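Local coordinates for protein MaoC-like dehydratase (Phytophthora Capsici, PDB 3KH8) that probably catalyses the reversible hydration and dehydration of acyl-thioester substrates, as a two-domain hot dog-fold relative of the (R)-specific hydratases, at residues A52-Q56 with R57-M61; D235-I238 with A239-V242; P247-H250 with G251-M255. One frame throughout, in Å; residues are numbered along the deposited sequence.

Interaction 1: residues A52-Q56 with R57-M61; sequences ATYNQ and RDLLM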
ATOM      1  N   ALA A  52      -4.806  13.421 -15.276  1.00 20.84           N
ATOM      2  CA  ALA A  52      -4.423  12.611 -14.125  1.00 20.29           C
ATOM      3  C   ALA A  52      -5.537  12.632 -13.090  1.00 19.86           C
ATOM      4  O   ALA A  52      -6.141  13.677 -12.826  1.00 19.83           O
ATOM      5  CB  ALA A  52      -3.116  13.108 -13.524  1.00 20.29           C
ATOM      6  N   THR A  53      -5.805  11.466 -12.514  1.00 19.06           N
ATOM      7  CA  THR A  53      -6.869  11.307 -11.533  1.00 18.25           C
ATOM      8  C   THR A  53      -6.353  10.482 -10.362  1.00 17.51           C
ATOM      9  O   THR A  53      -5.656   9.486 -10.554  1.00 17.50           O
ATOM     10  CB  THR A  53      -8.112  10.640 -12.178  1.00 18.48           C
ATOM     11  OG1 THR A  53      -8.626  11.498 -13.205  1.00 18.57           O
ATOM     12  CG2 THR A  53      -9.214  10.382 -11.151  1.00 18.52           C
ATOM     13  N   TYR A  54      -6.679  10.928  -9.154  1.00 16.72           N
ATOM     14  CA  TYR A  54      -6.348  10.210  -7.926  1.00 16.15           C
ATOM     15  C   TYR A  54      -7.590  10.201  -7.043  1.00 15.61           C
ATOM     16  O   TYR A  54      -8.398  11.133  -7.094  1.00 15.42           O
ATOM     17  CB  TYR A  54      -5.190  10.905  -7.185  1.00 16.00           C
ATOM     18  CG  TYR A  54      -5.555  12.282  -6.664  1.00 16.14           C
ATOM     19  CD1 TYR A  54      -5.982  12.465  -5.345  1.00 15.86           C
ATOM     20  CD2 TYR A  54      -5.502  13.398  -7.499  1.00 15.91           C
ATOM     21  CE1 TYR A  54      -6.336  13.720  -4.874  1.00 16.03           C
ATOM     22  CE2 TYR A  54      -5.853  14.656  -7.036  1.00 15.99           C
ATOM     23  CZ  TYR A  54      -6.272  14.811  -5.730  1.00 16.23           C
ATOM     24  OH  TYR A  54      -6.625  16.063  -5.282  1.00 16.56           O
ATOM     25  N   ASN A  55      -7.745   9.151  -6.240  1.00 15.02           N
ATOM     26  CA  ASN A  55      -8.760   9.159  -5.187  1.00 14.40           C
ATOM     27  C   ASN A  55      -8.119   9.170  -3.798  1.00 14.38           C
ATOM     28  O   ASN A  55      -6.890   9.151  -3.684  1.00 13.79           O
ATOM     29  CB  ASN A  55      -9.803   8.032  -5.368  1.00 14.19           C
ATOM     30  CG  ASN A  55      -9.206   6.625  -5.319  1.00 13.62           C
ATOM     31  OD1 ASN A  55      -8.219   6.364  -4.631  1.00 13.13           O
ATOM     32  ND2 ASN A  55      -9.835   5.702  -6.043  1.00 12.63           N
ATOM     33  N   GLN A  56      -8.945   9.231  -2.752  1.00 14.27           N
ATOM     34  CA  GLN A  56      -8.452   9.218  -1.375  1.00 14.52           C
ATOM     35  C   GLN A  56      -7.558   8.020  -1.088  1.00 13.92           C
ATOM     36  O   GLN A  56      -6.513   8.156  -0.452  1.00 14.04           O
ATOM     37  CB  GLN A  56      -9.609   9.195  -0.383  1.00 14.78           C
ATOM     38  CG  GLN A  56     -10.209  10.534  -0.100  1.00 17.17           C
ATOM     39  CD  GLN A  56     -10.884  10.577   1.247  1.00 19.00           C
ATOM     40  OE1 GLN A  56     -11.484   9.592   1.686  1.00 19.93           O
ATOM     41  NE2 GLN A  56     -10.781  11.716   1.920  1.00 18.07           N
ATOM     42  N   ARG A  57      -7.986   6.849  -1.547  1.00 13.34           N
ATOM     43  CA  ARG A  57      -7.236   5.615  -1.331  1.00 12.83           C
ATOM     44  C   ARG A  57      -5.822   5.698  -1.923  1.00 12.51           C
ATOM     45  O   ARG A  57      -4.871   5.217  -1.310  1.00 12.29           O
ATOM     46  CB  ARG A  57      -8.012   4.422  -1.893  1.00 12.99           C
ATOM     47  CG  ARG A  57      -7.362   3.064  -1.691  1.00 13.13           C
ATOM     48  CD  ARG A  57      -8.314   1.978  -2.139  1.00 13.99           C
ATOM     49  NE  ARG A  57      -7.743   0.639  -2.049  1.00 15.16           N
ATOM     50  CZ  ARG A  57      -7.494  -0.136  -3.100  1.00 16.90           C
ATOM     51  NH1 ARG A  57      -7.768   0.297  -4.327  1.00 18.70           N
ATOM     52  NH2 ARG A  57      -6.985  -1.350  -2.930  1.00 17.23           N
ATOM     53  N   ASP A  58      -5.685   6.323  -3.095  1.00 12.16           N
ATOM     54  CA  ASP A  58      -4.362   6.555  -3.692  1.00 11.91           C
ATOM     55  C   ASP A  58      -3.463   7.384  -2.772  1.00 11.61           C
ATOM     56  O   ASP A  58      -2.263   7.136  -2.691  1.00 11.69           O
ATOM     57  CB  ASP A  58      -4.474   7.243  -5.061  1.00 11.90           C
ATOM     58  CG  ASP A  58      -5.229   6.405  -6.084  1.00 12.46           C
ATOM     59  OD1 ASP A  58      -4.981   5.181  -6.176  1.00 11.96           O
ATOM     60  OD2 ASP A  58      -6.069   6.985  -6.808  1.00 13.37           O
ATOM     61  N   LEU A  59      -4.050   8.374  -2.099  1.00 11.29           N
ATOM     62  CA  LEU A  59      -3.309   9.223  -1.163  1.00 11.06           C
ATOM     63  C   LEU A  59      -2.795   8.429   0.039  1.00 10.86           C
ATOM     64  O   LEU A  59      -1.640   8.591   0.450  1.00 10.63           O
ATOM     65  CB  LEU A  59      -4.172  10.404  -0.691  1.00 11.10           C
ATOM     66  CG  LEU A  59      -4.684  11.413  -1.731  1.00 11.53           C
ATOM     67  CD1 LEU A  59      -5.525  12.495  -1.054  1.00 11.26           C
ATOM     68  CD2 LEU A  59      -3.549  12.044  -2.514  1.00 11.22           C
ATOM     69  N   LEU A  60      -3.656   7.570   0.586  1.00 10.52           N
ATOM     70  CA  LEU A  60      -3.280   6.674   1.682  1.00 10.35           C
ATOM     71  C   LEU A  60      -2.187   5.693   1.264  1.00 10.42           C
ATOM     72  O   LEU A  60      -1.233   5.470   2.011  1.00  9.84           O
ATOM     73  CB  LEU A  60      -4.508   5.915   2.212  1.00 10.37           C
ATOM     74  CG  LEU A  60      -5.691   6.747   2.738  1.00  9.84           C
ATOM     75  CD1 LEU A  60      -6.860   5.864   3.164  1.00  9.53           C
ATOM     76  CD2 LEU A  60      -5.268   7.631   3.898  1.00 11.11           C
ATOM     77  N   MET A  61      -2.329   5.119   0.068  1.00 10.75           N
ATOM     78  CA  MET A  61      -1.354   4.164  -0.467  1.00 11.41           C
ATOM     79  C   MET A  61       0.021   4.799  -0.659  1.00 10.91           C
ATOM     80  O   MET A  61       1.049   4.156  -0.428  1.00 10.90           O
ATOM     81  CB  MET A  61      -1.846   3.587  -1.798  1.00 12.09           C
ATOM     82  CG  MET A  61      -3.114   2.730  -1.686  1.00 15.27           C
ATOM     83  SD  MET A  61      -3.693   2.109  -3.285  1.00 23.23           S
ATOM     84  CE  MET A  61      -2.174   1.419  -3.939  1.00 19.92           C
TER
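N55 and D58 exchange hydrogen bonds across the first turn of helix 56-65 and so form a capping box, a reciprocal side-chain-to-backbone cap at a helix N-terminus, here where strand 48-54 gives way to the helix. In one direction D58 N donates to N55 OD1 at 3.0 Å, arriving nearly end-on to the amide C=O bond. In the other, N55 N reaches D58 OD2 at 2.8 Å in an almost straight bond (172°), on the anti side of the carboxylate and moderately out of its plane. The two side chains run at about a right angle to each other, yet their flat ends are almost parallel, with the amide and carboxylate planes only 9° apart. With chi1 of N55 at 61°, CG stands between the backbone N and the carbonyl carbon, which directs OD1 to the amide of D58. N55 OD1 and D58 OD2, both acceptors, lie 3.1 Å apart, a proximity that the donors reaching OD2 would probably offset. D58 OD2 also receives Q98 NE2, with K94 NZ as a weak, distant ion pair, while D58 OD1 forms a salt bridge to R57 of the second subunit, whose D58 is bridged by R57 in turn. R57 NE also bonds to L225 O of the second subunit.

The apolar side of the junction is carried by Y54 and L59. The leucine sets CD2 obliquely against the ring at 3.8 Å from Y54 CD1, and the phenol hydroxyl is held elsewhere, by the carbonyl of D137. Helical bonding then takes over. L59 N makes a weak bond to N55 O, and L60 N donates to Q56 O at 3.1 Å, while L60 CG rests 3.6 Å from that same oxygen.

Interaction 2: residues D235-I238 with A239-V242; sequences DPEI and AKSV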
ATOM      1  N   ASP A 235      12.737  -6.729  -9.179  1.00 26.08           N
ATOM      2  CA  ASP A 235      13.290  -7.957  -9.755  1.00 27.50           C
ATOM      3  C   ASP A 235      14.806  -7.995  -9.552  1.00 28.57           C
ATOM      4  O   ASP A 235      15.530  -7.219 -10.180  1.00 28.35           O
ATOM      5  CB  ASP A 235      12.938  -8.049 -11.248  1.00 27.49           C
ATOM      6  CG  ASP A 235      13.304  -9.400 -11.875  1.00 27.99           C
ATOM      7  OD1 ASP A 235      14.054 -10.201 -11.275  1.00 29.02           O
ATOM      8  OD2 ASP A 235      12.830  -9.662 -12.998  1.00 28.28           O
ATOM      9  N   PRO A 236      15.288  -8.901  -8.676  1.00 29.81           N
ATOM     10  CA  PRO A 236      16.721  -8.997  -8.373  1.00 30.86           C
ATOM     11  C   PRO A 236      17.566  -9.300  -9.609  1.00 32.00           C
ATOM     12  O   PRO A 236      18.703  -8.834  -9.700  1.00 32.33           O
ATOM     13  CB  PRO A 236      16.803 -10.164  -7.380  1.00 30.77           C
ATOM     14  CG  PRO A 236      15.428 -10.320  -6.843  1.00 30.52           C
ATOM     15  CD  PRO A 236      14.512  -9.928  -7.959  1.00 29.91           C
ATOM     16  N   GLU A 237      17.008 -10.061 -10.549  1.00 33.22           N
ATOM     17  CA  GLU A 237      17.714 -10.417 -11.784  1.00 34.35           C
ATOM     18  C   GLU A 237      17.934  -9.213 -12.698  1.00 34.70           C
ATOM     19  O   GLU A 237      18.992  -9.088 -13.312  1.00 34.70           O
ATOM     20  CB  GLU A 237      16.991 -11.546 -12.529  1.00 34.58           C
ATOM     21  CG  GLU A 237      17.057 -12.904 -11.827  1.00 36.05           C
ATOM     22  CD  GLU A 237      18.484 -13.349 -11.524  1.00 38.19           C
ATOM     23  OE1 GLU A 237      19.281 -13.517 -12.476  1.00 38.93           O
ATOM     24  OE2 GLU A 237      18.807 -13.530 -10.328  1.00 39.11           O
ATOM     25  N   ILE A 238      16.934  -8.335 -12.777  1.00 35.25           N
ATOM     26  CA  ILE A 238      17.044  -7.070 -13.511  1.00 35.86           C
ATOM     27  C   ILE A 238      18.012  -6.114 -12.802  1.00 36.34           C
ATOM     28  O   ILE A 238      18.731  -5.351 -13.452  1.00 36.44           O
ATOM     29  CB  ILE A 238      15.652  -6.390 -13.696  1.00 35.87           C
ATOM     30  CG1 ILE A 238      14.689  -7.290 -14.491  1.00 36.05           C
ATOM     31  CG2 ILE A 238      15.776  -4.999 -14.338  1.00 35.82           C
ATOM     32  CD1 ILE A 238      15.077  -7.551 -15.951  1.00 36.25           C
ATOM     33  N   ALA A 239      18.023  -6.165 -11.471  1.00 36.83           N
ATOM     34  CA  ALA A 239      18.933  -5.349 -10.665  1.00 37.37           C
ATOM     35  C   ALA A 239      20.384  -5.808 -10.829  1.00 37.77           C
ATOM     36  O   ALA A 239      21.268  -4.993 -11.107  1.00 37.77           O
ATOM     37  CB  ALA A 239      18.525  -5.385  -9.207  1.00 37.13           C
ATOM     38  N   LYS A 240      20.615  -7.110 -10.663  1.00 38.23           N
ATOM     39  CA  LYS A 240      21.935  -7.717 -10.879  1.00 38.83           C
ATOM     40  C   LYS A 240      22.412  -7.516 -12.313  1.00 38.97           C
ATOM     41  O   LYS A 240      23.612  -7.400 -12.564  1.00 39.12           O
ATOM     42  CB  LYS A 240      21.911  -9.212 -10.550  1.00 38.90           C
ATOM     43  CG  LYS A 240      21.935  -9.531  -9.063  1.00 39.80           C
ATOM     44  CD  LYS A 240      21.733 -11.020  -8.828  1.00 41.22           C
ATOM     45  CE  LYS A 240      21.726 -11.351  -7.347  1.00 42.16           C
ATOM     46  NZ  LYS A 240      21.400 -12.786  -7.110  1.00 42.96           N
ATOM     47  N   SER A 241      21.454  -7.473 -13.238  1.00 39.17           N
ATOM     48  CA  SER A 241      21.705  -7.242 -14.660  1.00 39.35           C
ATOM     49  C   SER A 241      22.454  -5.937 -14.935  1.00 39.32           C
ATOM     50  O   SER A 241      23.297  -5.882 -15.835  1.00 39.52           O
ATOM     51  CB  SER A 241      20.381  -7.276 -15.437  1.00 39.37           C
ATOM     52  OG  SER A 241      20.427  -6.474 -16.605  1.00 40.17           O
ATOM     53  N   VAL A 242      22.144  -4.898 -14.161  1.00 39.12           N
ATOM     54  CA  VAL A 242      22.750  -3.577 -14.352  1.00 38.82           C
ATOM     55  C   VAL A 242      23.795  -3.223 -13.284  1.00 38.65           C
ATOM     56  O   VAL A 242      24.245  -2.078 -13.205  1.00 38.69           O
ATOM     57  CB  VAL A 242      21.682  -2.453 -14.474  1.00 38.94           C
ATOM     58  CG1 VAL A 242      20.940  -2.554 -15.802  1.00 38.86           C
ATOM     59  CG2 VAL A 242      20.709  -2.486 -13.294  1.00 38.92           C
TER
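E237 and K240 supply the charged part of this short helix. The glutamate folds back, bent at chi2 (-55°), and brings OE2 to 4.2 Å from K240 NZ, too far for a salt bridge, where any attraction would probably be modest. The lysine chain passes obliquely in extended form, its CD 4.1 Å from that same E237 OE2. Both residues lie at the surface, where water would probably weaken the attraction further.

Three backbone hydrogen bonds join the two halves of the helix. K240 N donates to P236 O at 2.7 Å, nearly straight, and A239 N to D235 O at 3.0 Å. The bond from S241 N to E237 O is more bent. Within the second half, V242 N bonds to A239 O, three residues back.

At the start of the helix a side chain takes part, for D235 is the N-cap residue. D235 OD1 accepts E237 N at 3.0 Å from above the carboxylate plane (44° out of it), and P236, which has no N-H to offer, fills the first helical position. The sequence here appears to be the end of the hydratase 2 motif of MaoC-like proteins, with A239 probably its last position.

Van der Waals contacts of side-chain carbons with carbonyl oxygens complete the set. S241 CB sits 3.1 Å from E237 O, A239 CB 3.5 Å from P236 O, and V242 CG2 3.5 Å from I238 O. Outside the helix, I238 packs on S231 and V242 on L232, whereas D235 and P236 meet Y75 and L71 of the second subunit.

Interaction 3: residues P247-H250 with G251-M255; sequences PILH and GLCSM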
ATOM      1  N   PRO A 247      17.713  -5.181  -5.777  1.00 27.99           N
ATOM      2  CA  PRO A 247      16.956  -4.031  -6.284  1.00 26.56           C
ATOM      3  C   PRO A 247      17.206  -2.766  -5.458  1.00 25.02           C
ATOM      4  O   PRO A 247      17.455  -2.853  -4.256  1.00 24.98           O
ATOM      5  CB  PRO A 247      15.502  -4.483  -6.137  1.00 26.56           C
ATOM      6  CG  PRO A 247      15.564  -5.966  -6.260  1.00 27.57           C
ATOM      7  CD  PRO A 247      16.843  -6.357  -5.569  1.00 28.02           C
ATOM      8  N   ILE A 248      17.156  -1.609  -6.107  1.00 23.32           N
ATOM      9  CA  ILE A 248      17.296  -0.331  -5.404  1.00 21.70           C
ATOM     10  C   ILE A 248      15.934   0.294  -5.094  1.00 20.41           C
ATOM     11  O   ILE A 248      14.961   0.067  -5.816  1.00 20.20           O
ATOM     12  CB  ILE A 248      18.181   0.674  -6.191  1.00 21.74           C
ATOM     13  CG1 ILE A 248      17.528   1.052  -7.531  1.00 21.80           C
ATOM     14  CG2 ILE A 248      19.593   0.105  -6.388  1.00 21.60           C
ATOM     15  CD1 ILE A 248      18.127   2.278  -8.200  1.00 22.14           C
ATOM     16  N   LEU A 249      15.871   1.078  -4.017  1.00 18.63           N
ATOM     17  CA  LEU A 249      14.665   1.825  -3.678  1.00 17.28           C
ATOM     18  C   LEU A 249      14.497   2.977  -4.663  1.00 16.27           C
ATOM     19  O   LEU A 249      15.486   3.560  -5.102  1.00 16.25           O
ATOM     20  CB  LEU A 249      14.743   2.354  -2.238  1.00 16.76           C
ATOM     21  CG  LEU A 249      13.559   3.138  -1.655  1.00 17.04           C
ATOM     22  CD1 LEU A 249      12.293   2.263  -1.527  1.00 16.35           C
ATOM     23  CD2 LEU A 249      13.927   3.753  -0.309  1.00 15.43           C
ATOM     24  N   HIS A 250      13.249   3.283  -5.014  1.00 15.09           N
ATOM     25  CA  HIS A 250      12.926   4.419  -5.884  1.00 14.12           C
ATOM     26  C   HIS A 250      13.553   5.684  -5.326  1.00 13.60           C
ATOM     27  O   HIS A 250      13.404   5.972  -4.140  1.00 13.14           O
ATOM     28  CB  HIS A 250      11.412   4.659  -5.935  1.00 13.92           C
ATOM     29  CG  HIS A 250      10.612   3.507  -6.463  1.00 13.75           C
ATOM     30  ND1 HIS A 250      10.509   2.302  -5.801  1.00 13.38           N
ATOM     31  CD2 HIS A 250       9.821   3.404  -7.557  1.00 13.14           C
ATOM     32  CE1 HIS A 250       9.713   1.495  -6.481  1.00 12.79           C
ATOM     33  NE2 HIS A 250       9.287   2.138  -7.554  1.00 13.28           N
ATOM     34  N   GLY A 251      14.247   6.441  -6.176  1.00 13.01           N
ATOM     35  CA  GLY A 251      14.766   7.751  -5.783  1.00 12.58           C
ATOM     36  C   GLY A 251      13.685   8.690  -5.260  1.00 12.33           C
ATOM     37  O   GLY A 251      13.909   9.440  -4.306  1.00 12.07           O
ATOM     38  N   LEU A 252      12.502   8.641  -5.873  1.00 12.09           N
ATOM     39  CA  LEU A 252      11.391   9.490  -5.439  1.00 11.88           C
ATOM     40  C   LEU A 252      10.821   9.097  -4.070  1.00 12.03           C
ATOM     41  O   LEU A 252      10.248   9.939  -3.377  1.00 11.95           O
ATOM     42  CB  LEU A 252      10.285   9.547  -6.500  1.00 11.69           C
ATOM     43  CG  LEU A 252      10.589  10.420  -7.726  1.00 11.60           C
ATOM     44  CD1 LEU A 252       9.520  10.227  -8.814  1.00 11.42           C
ATOM     45  CD2 LEU A 252      10.714  11.896  -7.333  1.00 10.73           C
ATOM     46  N   CYS A 253      10.980   7.829  -3.691  1.00 12.11           N
ATOM     47  CA  CYS A 253      10.603   7.374  -2.349  1.00 12.54           C
ATOM     48  C   CYS A 253      11.556   7.982  -1.305  1.00 12.43           C
ATOM     49  O   CYS A 253      11.115   8.500  -0.278  1.00 12.20           O
ATOM     50  CB  CYS A 253      10.600   5.841  -2.271  1.00 12.65           C
ATOM     51  SG  CYS A 253      10.070   5.157  -0.657  1.00 13.63           S
ATOM     52  N   SER A 254      12.858   7.931  -1.590  1.00 12.44           N
ATOM     53  CA  SER A 254      13.868   8.614  -0.767  1.00 12.63           C
ATOM     54  C   SER A 254      13.559  10.103  -0.626  1.00 12.33           C
ATOM     55  O   SER A 254      13.706  10.678   0.454  1.00 12.57           O
ATOM     56  CB  SER A 254      15.269   8.433  -1.366  1.00 12.35           C
ATOM     57  OG  SER A 254      15.659   7.074  -1.316  1.00 13.96           O
ATOM     58  N   MET A 255      13.132  10.720  -1.724  1.00 12.24           N
ATOM     59  CA  MET A 255      12.733  12.122  -1.708  1.00 12.31           C
ATOM     60  C   MET A 255      11.519  12.314  -0.797  1.00 12.11           C
ATOM     61  O   MET A 255      11.427  13.317  -0.083  1.00 12.09           O
ATOM     62  CB  MET A 255      12.436  12.616  -3.127  1.00 12.25           C
ATOM     63  CG  MET A 255      12.236  14.132  -3.234  1.00 12.93           C
ATOM     64  SD  MET A 255      11.926  14.640  -4.928  1.00 13.59           S
ATOM     65  CE  MET A 255      11.815  16.420  -4.752  1.00 12.80           C
TER
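L249 lays its branched end against C253 and S254 as the chain enters helix 251-266, which is probably the long central helix of the C-terminal hot dog domain. With CG anti to the backbone N (chi1 -178°), the leucine sends its methyls forward along the first turn: CD1 comes to 3.8 Å from C253 SG, and CD2 to 3.9 Å from S254 OG. C253 likewise carries its SG anti to the backbone N, which holds the sulfur out toward those methyls. The backbone of L249 is meanwhile hydrogen-bonded to that of C285.

H250 follows at the N-cap position, where its backbone rather than its ring serves the helix. The ring turns away from the first turn. It stacks on H233, meets Y223 edge-to-face and uses NE2 to donate to the carbonyl of D228, probably in the region of the hydratase 2 signature motif. Thus one buried residue joins the helix start to that sequence.

Its carbonyl is shared between two amides of the first turn. S254 N makes the regular helical bond to H250 O at 3.3 Å, nearly straight (167°), whereas C253 N approaches the same oxygen at 3.1 Å with a sharply bent, weak bond. Against that oxygen also lies C253 CB, 3.4 Å away.

All three interactions include a helix N-terminus, but they differ in setting. Interactions 1 and 3 are buried, whereas interaction 2 is a surface contact on a short helix. Interaction 1 belongs to the N-terminal hydratase domain and caps with a reciprocal pair of side-chain bonds. Interaction 2 caps with a single aspartate, while in interaction 3 the N-cap histidine gives no side-chain bond to the first turn, its ring being engaged elsewhere. Interactions 1 and 2 both touch the second subunit; interaction 3 does not. Interactions 2 and 3 share the MaoC-like domain and touch directly, P247 packing on D235, P236 and A239; interaction 1 stays apart, its nearest atoms about 9 Å from interaction 3 and 18 Å from interaction 2.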